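Local coordinates for AmbC (Sorangium cellulosum, PDB 5O15), which catalyses, as a bifunctional polyketide synthase domain, both dehydration and cyclisation in the biosynthesis of ambruticin, the cyclisation probably forming an oxygen heterocycle, at residues 43-48 / 205-210; 192-197 / 215-220. All blocks are in the same frame, centred on the assembly; numbering follows the deposited sequence.

Contact 1: 43-48 / 205-210; sequences VEHAWV and QDFGLH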
ATOM      1  N   VAL A  43     -16.415  10.939   2.616  1.00 23.76           N
ATOM      2  CA  VAL A  43     -17.778  10.708   2.158  1.00 27.10           C
ATOM      3  C   VAL A  43     -17.764   9.985   0.821  1.00 27.91           C
ATOM      4  O   VAL A  43     -18.446   8.973   0.639  1.00 30.45           O
ATOM      5  CB  VAL A  43     -18.538  12.046   2.071  1.00 31.21           C
ATOM      6  CG1 VAL A  43     -19.974  11.814   1.645  1.00 32.27           C
ATOM      7  CG2 VAL A  43     -18.484  12.789   3.407  1.00 32.78           C
ATOM      8  N   GLU A  44     -16.974  10.477  -0.136  1.00 27.10           N
ATOM      9  CA  GLU A  44     -16.937   9.844  -1.453  1.00 27.09           C
ATOM     10  C   GLU A  44     -16.198   8.517  -1.413  1.00 25.04           C
ATOM     11  O   GLU A  44     -16.573   7.580  -2.128  1.00 29.20           O
ATOM     12  CB  GLU A  44     -16.274  10.775  -2.468  1.00 31.12           C
ATOM     13  CG  GLU A  44     -16.917  12.163  -2.597  1.00 39.78           C
ATOM     14  CD  GLU A  44     -16.036  13.175  -3.323  1.00 47.09           C
ATOM     15  OE1 GLU A  44     -15.064  12.765  -4.003  1.00 50.68           O
ATOM     16  OE2 GLU A  44     -16.308  14.390  -3.202  1.00 48.65           O
ATOM     17  N   HIS A  45     -15.183   8.413  -0.560  1.00 21.06           N
ATOM     18  CA  HIS A  45     -14.354   7.225  -0.405  1.00 19.83           C
ATOM     19  C   HIS A  45     -14.501   6.699   1.011  1.00 18.90           C
ATOM     20  O   HIS A  45     -13.516   6.576   1.742  1.00 19.09           O
ATOM     21  CB  HIS A  45     -12.895   7.544  -0.746  1.00 18.82           C
ATOM     22  CG  HIS A  45     -12.715   7.804  -2.196  1.00 20.61           C
ATOM     23  ND1 HIS A  45     -12.515   6.797  -3.113  1.00 21.90           N
ATOM     24  CD2 HIS A  45     -12.829   8.947  -2.909  1.00 21.68           C
ATOM     25  CE1 HIS A  45     -12.481   7.310  -4.326  1.00 21.42           C
ATOM     26  NE2 HIS A  45     -12.685   8.614  -4.229  1.00 22.09           N
ATOM     27  N   ALA A  46     -15.728   6.370   1.404  1.00 19.75           N
ATOM     28  CA  ALA A  46     -15.977   5.912   2.760  1.00 21.22           C
ATOM     29  C   ALA A  46     -15.207   4.641   3.079  1.00 18.51           C
ATOM     30  O   ALA A  46     -14.927   4.386   4.252  1.00 19.13           O
ATOM     31  CB  ALA A  46     -17.476   5.695   2.986  1.00 24.48           C
ATOM     32  N   TRP A  47     -14.845   3.853   2.065  1.00 16.69           N
ATOM     33  CA  TRP A  47     -14.056   2.651   2.296  1.00 16.86           C
ATOM     34  C   TRP A  47     -12.785   2.905   3.100  1.00 15.35           C
ATOM     35  O   TRP A  47     -12.329   1.993   3.802  1.00 15.59           O
ATOM     36  CB  TRP A  47     -13.716   1.939   0.990  1.00 17.34           C
ATOM     37  CG  TRP A  47     -12.868   2.728   0.024  1.00 16.47           C
ATOM     38  CD1 TRP A  47     -13.298   3.580  -0.954  1.00 17.20           C
ATOM     39  CD2 TRP A  47     -11.436   2.715  -0.073  1.00 14.76           C
ATOM     40  NE1 TRP A  47     -12.224   4.108  -1.639  1.00 17.33           N
ATOM     41  CE2 TRP A  47     -11.076   3.578  -1.123  1.00 15.57           C
ATOM     42  CE3 TRP A  47     -10.429   2.040   0.614  1.00 14.69           C
ATOM     43  CZ2 TRP A  47      -9.776   3.776  -1.488  1.00 16.15           C
ATOM     44  CZ3 TRP A  47      -9.121   2.266   0.243  1.00 15.04           C
ATOM     45  CH2 TRP A  47      -8.818   3.128  -0.792  1.00 15.82           C
ATOM     46  N   VAL A  48     -12.160   4.100   2.986  1.00 14.87           N
ATOM     47  CA  VAL A  48     -10.904   4.289   3.702  1.00 14.29           C
ATOM     48  C   VAL A  48     -11.122   4.204   5.202  1.00 15.02           C
ATOM     49  O   VAL A  48     -10.192   3.890   5.950  1.00 15.02           O
ATOM     50  CB  VAL A  48     -10.196   5.611   3.314  1.00 14.84           C
ATOM     51  CG1 VAL A  48      -9.870   5.602   1.846  1.00 15.33           C
ATOM     52  CG2 VAL A  48     -11.006   6.847   3.688  1.00 15.69           C
ATOM     53  N   GLN A 205     -11.023   0.325 -11.090  1.00 21.60           N
ATOM     54  CA  GLN A 205     -10.536   0.821 -12.369  1.00 25.28           C
ATOM     55  C   GLN A 205     -10.107   2.280 -12.331  1.00 24.66           C
ATOM     56  O   GLN A 205      -9.436   2.721 -13.266  1.00 27.30           O
ATOM     57  CB  GLN A 205     -11.624   0.625 -13.426  1.00 30.88           C
ATOM     58  CG  GLN A 205     -12.964   1.248 -13.040  1.00 37.97           C
ATOM     59  CD  GLN A 205     -14.065   0.890 -14.017  1.00 45.68           C
ATOM     60  OE1 GLN A 205     -13.820   0.746 -15.212  1.00 49.89           O
ATOM     61  NE2 GLN A 205     -15.280   0.721 -13.509  1.00 48.47           N
ATOM     62  N   ASP A 206     -10.469   3.029 -11.281  1.00 22.44           N
ATOM     63  CA  ASP A 206     -10.122   4.438 -11.178  1.00 23.94           C
ATOM     64  C   ASP A 206      -8.725   4.653 -10.605  1.00 21.02           C
ATOM     65  O   ASP A 206      -8.178   5.755 -10.732  1.00 22.96           O
ATOM     66  CB  ASP A 206     -11.144   5.164 -10.291  1.00 27.83           C
ATOM     67  CG  ASP A 206     -12.577   5.089 -10.823  1.00 34.32           C
ATOM     68  OD1 ASP A 206     -12.791   4.930 -12.044  1.00 35.97           O
ATOM     69  OD2 ASP A 206     -13.503   5.201  -9.994  1.00 36.84           O
ATOM     70  N   PHE A 207      -8.144   3.638  -9.974  1.00 17.94           N
ATOM     71  CA  PHE A 207      -6.853   3.753  -9.317  1.00 16.77           C
ATOM     72  C   PHE A 207      -5.785   3.073 -10.163  1.00 16.22           C
ATOM     73  O   PHE A 207      -6.076   2.211 -10.989  1.00 17.61           O
ATOM     74  CB  PHE A 207      -6.900   3.096  -7.923  1.00 16.04           C
ATOM     75  CG  PHE A 207      -7.739   3.847  -6.912  1.00 16.51           C
ATOM     76  CD1 PHE A 207      -7.173   4.872  -6.174  1.00 15.93           C
ATOM     77  CD2 PHE A 207      -9.072   3.568  -6.727  1.00 16.50           C
ATOM     78  CE1 PHE A 207      -7.926   5.572  -5.253  1.00 16.34           C
ATOM     79  CE2 PHE A 207      -9.824   4.283  -5.814  1.00 17.90           C
ATOM     80  CZ  PHE A 207      -9.243   5.278  -5.076  1.00 17.15           C
ATOM     81  N   GLY A 208      -4.535   3.446  -9.920  1.00 16.26           N
ATOM     82  CA  GLY A 208      -3.442   2.680 -10.479  1.00 15.93           C
ATOM     83  C   GLY A 208      -3.424   1.284  -9.876  1.00 14.86           C
ATOM     84  O   GLY A 208      -3.524   0.275 -10.585  1.00 15.77           O
ATOM     85  N   LEU A 209      -3.297   1.219  -8.557  1.00 14.05           N
ATOM     86  CA  LEU A 209      -3.480  -0.004  -7.799  1.00 13.72           C
ATOM     87  C   LEU A 209      -4.270   0.357  -6.552  1.00 13.78           C
ATOM     88  O   LEU A 209      -3.765   1.049  -5.660  1.00 13.55           O
ATOM     89  CB  LEU A 209      -2.139  -0.638  -7.477  1.00 14.86           C
ATOM     90  CG  LEU A 209      -2.220  -1.948  -6.700  1.00 15.50           C
ATOM     91  CD1 LEU A 209      -3.107  -2.990  -7.389  1.00 17.81           C
ATOM     92  CD2 LEU A 209      -0.838  -2.498  -6.483  1.00 17.40           C
ATOM     93  N   HIS A 210      -5.533  -0.076  -6.513  1.00 13.65           N
ATOM     94  CA  HIS A 210      -6.394   0.322  -5.428  1.00 14.03           C
ATOM     95  C   HIS A 210      -5.686   0.022  -4.109  1.00 13.05           C
ATOM     96  O   HIS A 210      -5.239  -1.117  -3.883  1.00 13.16           O
ATOM     97  CB  HIS A 210      -7.692  -0.487  -5.495  1.00 14.16           C
ATOM     98  CG  HIS A 210      -8.783   0.043  -4.637  1.00 14.22           C
ATOM     99  ND1 HIS A 210      -8.707   0.036  -3.260  1.00 13.77           N
ATOM    100  CD2 HIS A 210      -9.986   0.583  -4.951  1.00 15.52           C
ATOM    101  CE1 HIS A 210      -9.832   0.521  -2.758  1.00 14.28           C
ATOM    102  NE2 HIS A 210     -10.629   0.853  -3.764  1.00 16.09           N
TER

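Contact 2: 192-197 / 215-220; sequences ADLALP and DAALQA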
ATOM      1  N   ALA A 192      -1.468 -16.111  -2.548  1.00 11.08           N
ATOM      2  CA  ALA A 192      -2.816 -15.731  -2.146  1.00 11.42           C
ATOM      3  C   ALA A 192      -3.649 -15.274  -3.321  1.00 10.67           C
ATOM      4  O   ALA A 192      -3.136 -14.698  -4.288  1.00 11.86           O
ATOM      5  CB  ALA A 192      -2.778 -14.650  -1.061  1.00 13.00           C
ATOM      6  N   ASP A 193      -4.965 -15.512  -3.205  1.00 11.46           N
ATOM      7  CA  ASP A 193      -5.975 -14.889  -4.048  1.00 11.66           C
ATOM      8  C   ASP A 193      -6.499 -13.658  -3.324  1.00 11.33           C
ATOM      9  O   ASP A 193      -7.001 -13.772  -2.197  1.00 12.72           O
ATOM     10  CB  ASP A 193      -7.114 -15.868  -4.319  1.00 11.79           C
ATOM     11  CG  ASP A 193      -6.693 -17.004  -5.196  1.00 13.07           C
ATOM     12  OD1 ASP A 193      -6.213 -16.764  -6.317  1.00 14.61           O
ATOM     13  OD2 ASP A 193      -6.879 -18.173  -4.839  1.00 18.50           O
ATOM     14  N   LEU A 194      -6.401 -12.500  -3.984  1.00 11.19           N
ATOM     15  CA  LEU A 194      -6.805 -11.210  -3.441  1.00 11.62           C
ATOM     16  C   LEU A 194      -7.981 -10.683  -4.251  1.00 12.26           C
ATOM     17  O   LEU A 194      -7.987 -10.769  -5.475  1.00 12.71           O
ATOM     18  CB  LEU A 194      -5.667 -10.198  -3.533  1.00 12.26           C
ATOM     19  CG  LEU A 194      -4.309 -10.633  -2.979  1.00 12.73           C
ATOM     20  CD1 LEU A 194      -3.316  -9.477  -3.094  1.00 13.73           C
ATOM     21  CD2 LEU A 194      -4.371 -11.133  -1.547  1.00 13.29           C
ATOM     22  N   ALA A 195      -8.972 -10.111  -3.580  1.00 12.78           N
ATOM     23  CA  ALA A 195     -10.100  -9.546  -4.308  1.00 14.05           C
ATOM     24  C   ALA A 195     -10.738  -8.460  -3.478  1.00 15.10           C
ATOM     25  O   ALA A 195     -10.957  -8.655  -2.282  1.00 16.48           O
ATOM     26  CB  ALA A 195     -11.166 -10.607  -4.621  1.00 14.88           C
ATOM     27  N   LEU A 196     -11.000  -7.325  -4.114  1.00 17.91           N
ATOM     28  CA  LEU A 196     -11.741  -6.264  -3.463  1.00 19.28           C
ATOM     29  C   LEU A 196     -13.175  -6.731  -3.191  1.00 18.51           C
ATOM     30  O   LEU A 196     -13.811  -7.379  -4.045  1.00 18.07           O
ATOM     31  CB  LEU A 196     -11.793  -5.025  -4.350  1.00 20.62           C
ATOM     32  CG  LEU A 196     -10.480  -4.231  -4.573  1.00 22.87           C
ATOM     33  CD1 LEU A 196     -10.656  -3.165  -5.620  1.00 26.00           C
ATOM     34  CD2 LEU A 196     -10.043  -3.556  -3.334  1.00 22.41           C
ATOM     35  N   PRO A 197     -13.718  -6.430  -2.017  1.00 23.20           N
ATOM     36  CA  PRO A 197     -15.114  -6.761  -1.729  1.00 25.33           C
ATOM     37  C   PRO A 197     -16.083  -5.995  -2.616  1.00 23.21           C
ATOM     38  O   PRO A 197     -15.755  -4.967  -3.226  1.00 21.82           O
ATOM     39  CB  PRO A 197     -15.284  -6.346  -0.261  1.00 30.63           C
ATOM     40  CG  PRO A 197     -13.907  -6.229   0.271  1.00 30.46           C
ATOM     41  CD  PRO A 197     -13.011  -5.896  -0.844  1.00 26.03           C
ATOM     42  N   ASP A 215      -3.141  -3.548  -0.012  1.00 13.04           N
ATOM     43  CA  ASP A 215      -3.169  -3.879   1.408  1.00 12.07           C
ATOM     44  C   ASP A 215      -3.545  -5.340   1.656  1.00 11.94           C
ATOM     45  O   ASP A 215      -3.089  -5.942   2.636  1.00 13.14           O
ATOM     46  CB  ASP A 215      -4.117  -2.964   2.163  1.00 14.40           C
ATOM     47  CG  ASP A 215      -3.960  -3.105   3.648  1.00 15.23           C
ATOM     48  OD1 ASP A 215      -2.984  -2.551   4.193  1.00 16.55           O
ATOM     49  OD2 ASP A 215      -4.797  -3.772   4.290  1.00 16.27           O
ATOM     50  N   ALA A 216      -4.323  -5.938   0.757  1.00 12.15           N
ATOM     51  CA  ALA A 216      -4.675  -7.349   0.915  1.00 12.55           C
ATOM     52  C   ALA A 216      -3.455  -8.251   0.848  1.00 11.92           C
ATOM     53  O   ALA A 216      -3.431  -9.305   1.490  1.00 11.89           O
ATOM     54  CB  ALA A 216      -5.749  -7.726  -0.107  1.00 13.39           C
ATOM     55  N   ALA A 217      -2.426  -7.876   0.074  1.00 11.63           N
ATOM     56  CA  ALA A 217      -1.201  -8.655   0.112  1.00 12.73           C
ATOM     57  C   ALA A 217      -0.566  -8.620   1.496  1.00 12.60           C
ATOM     58  O   ALA A 217      -0.040  -9.635   1.983  1.00 13.23           O
ATOM     59  CB  ALA A 217      -0.229  -8.173  -0.947  1.00 12.95           C
ATOM     60  N   LEU A 218      -0.607  -7.447   2.145  1.00 13.11           N
ATOM     61  CA  LEU A 218      -0.130  -7.327   3.519  1.00 13.30           C
ATOM     62  C   LEU A 218      -0.989  -8.141   4.482  1.00 12.73           C
ATOM     63  O   LEU A 218      -0.459  -8.773   5.402  1.00 14.29           O
ATOM     64  CB  LEU A 218      -0.113  -5.859   3.951  1.00 13.81           C
ATOM     65  CG  LEU A 218       0.654  -4.891   3.051  1.00 16.32           C
ATOM     66  CD1 LEU A 218       0.609  -3.511   3.674  1.00 16.76           C
ATOM     67  CD2 LEU A 218       2.057  -5.393   2.824  1.00 20.97           C
ATOM     68  N   GLN A 219      -2.314  -8.129   4.294  1.00 12.65           N
ATOM     69  CA  GLN A 219      -3.196  -8.947   5.128  1.00 12.88           C
ATOM     70  C   GLN A 219      -2.809 -10.418   5.031  1.00 12.61           C
ATOM     71  O   GLN A 219      -2.824 -11.136   6.034  1.00 12.45           O
ATOM     72  CB  GLN A 219      -4.647  -8.769   4.688  1.00 13.11           C
ATOM     73  CG  GLN A 219      -5.237  -7.384   4.903  1.00 14.09           C
ATOM     74  CD  GLN A 219      -6.423  -7.150   4.007  1.00 13.45           C
ATOM     75  OE1 GLN A 219      -7.183  -8.084   3.730  1.00 13.26           O
ATOM     76  NE2 GLN A 219      -6.580  -5.913   3.516  1.00 13.92           N
ATOM     77  N   ALA A 220      -2.511 -10.895   3.816  1.00 12.05           N
ATOM     78  CA  ALA A 220      -2.164 -12.302   3.652  1.00 13.31           C
ATOM     79  C   ALA A 220      -0.896 -12.626   4.420  1.00 12.54           C
ATOM     80  O   ALA A 220      -0.812 -13.661   5.097  1.00 14.01           O
ATOM     81  CB  ALA A 220      -1.996 -12.616   2.166  1.00 12.87           C
TER

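Contact 1: 43-48 / 205-210
Trp-47 and His-210 bring their rings together where the two halves of the double hotdog fold meet. Residues 43-48 belong to the first hotdog and 205-210 to the second. The contact is buried, and aromatic side chains carry it. His-210 CE1 sits over one face of the indole, 3.4 Å from Trp-47 CH2. The two planes are inclined at 44°, so the pair is oblique. Val-48 CG1 lies on the opposite face of the indole. Phe-207 adds apolar packing chiefly through CZ. This atom approaches the indole at the edge, 3.9 Å from Trp-47 CZ2, and also touches His-45 CE1. Trp-21 meets both His-45 and Phe-207 edge-to-face. Polar bonds fix the rings from within each segment or just beyond it. Trp-47 NE1 donates to His-45 ND1 over 3.1 Å, in the imidazole plane but tilted 20° from the indole plane. Without the indole, as with an alanine here, His-45 ND1 would probably lose its donor and a gap would open beside Phe-207 CZ and His-210. His-210, with CG anti to its backbone N (chi1 -166°), is the N-cap of helix 211-225, and its ND1 accepts from Ala-212 N, just inside the helix.

Contact 2: 192-197 / 215-220
Leu-194 presses both of its methyls against helix 211-225, and this is the close-packed part of the contact. CD2 reaches Ala-216, lying 3.7 Å from Ala-216 O and 3.9 Å from Ala-216 CB. CD1 reaches the next residue and lies 3.7 Å from Ala-217 N. The leucine CG stands anti to the carbonyl carbon (chi1 -51°), and the branch beyond it straddles the backbone between the two alanines. One helical turn on, Ala-192 CB meets Ala-220 CB at 3.9 Å. Alanines on the helix face let the axes of segments 192-195 and 215-220 approach to 8.6 Å, at 141° between their directions. This is the hotdog motif, a long helix wrapped by a curved antiparallel sheet. Strand 189-195 belongs to that sheet, between strands 180-186 and 254-261. The strand's other side is partly open to solvent. Ala-195 CB points away from the helix, and Asp-193 is partly exposed. Asp-193 is nevertheless anchored by a salt bridge to Arg-256 and a hydrogen bond from Trp-152. Gln-219 is buried but stands off from 192-197. Its NE2 donates almost straight, at 177°, on the anti side of Asp-215 OD2, somewhat out of the carboxylate plane, while its OE1 accepts from Gly-179 N.

How the contacts relate
From the N terminus, the chain first passes 43-48, in the loop between strands 34-41 and 52-53. It runs through the rest of the first hotdog before entering the second, where 192-197 spans the end of strand 189-195. The loop that follows carries 205-210, which closes contact 1 across 156 intervening residues. Helix 211-225 starts at once, and its residues 215-220 close contact 2 after 17. The two closures therefore cross. Contact 1 ties one hotdog to the other, whereas contact 2 fastens helix to strand within the second. Their centres lie about 15 Å apart, but they touch: His-210 ND1 packs 3.8 Å from Leu-196 CD2.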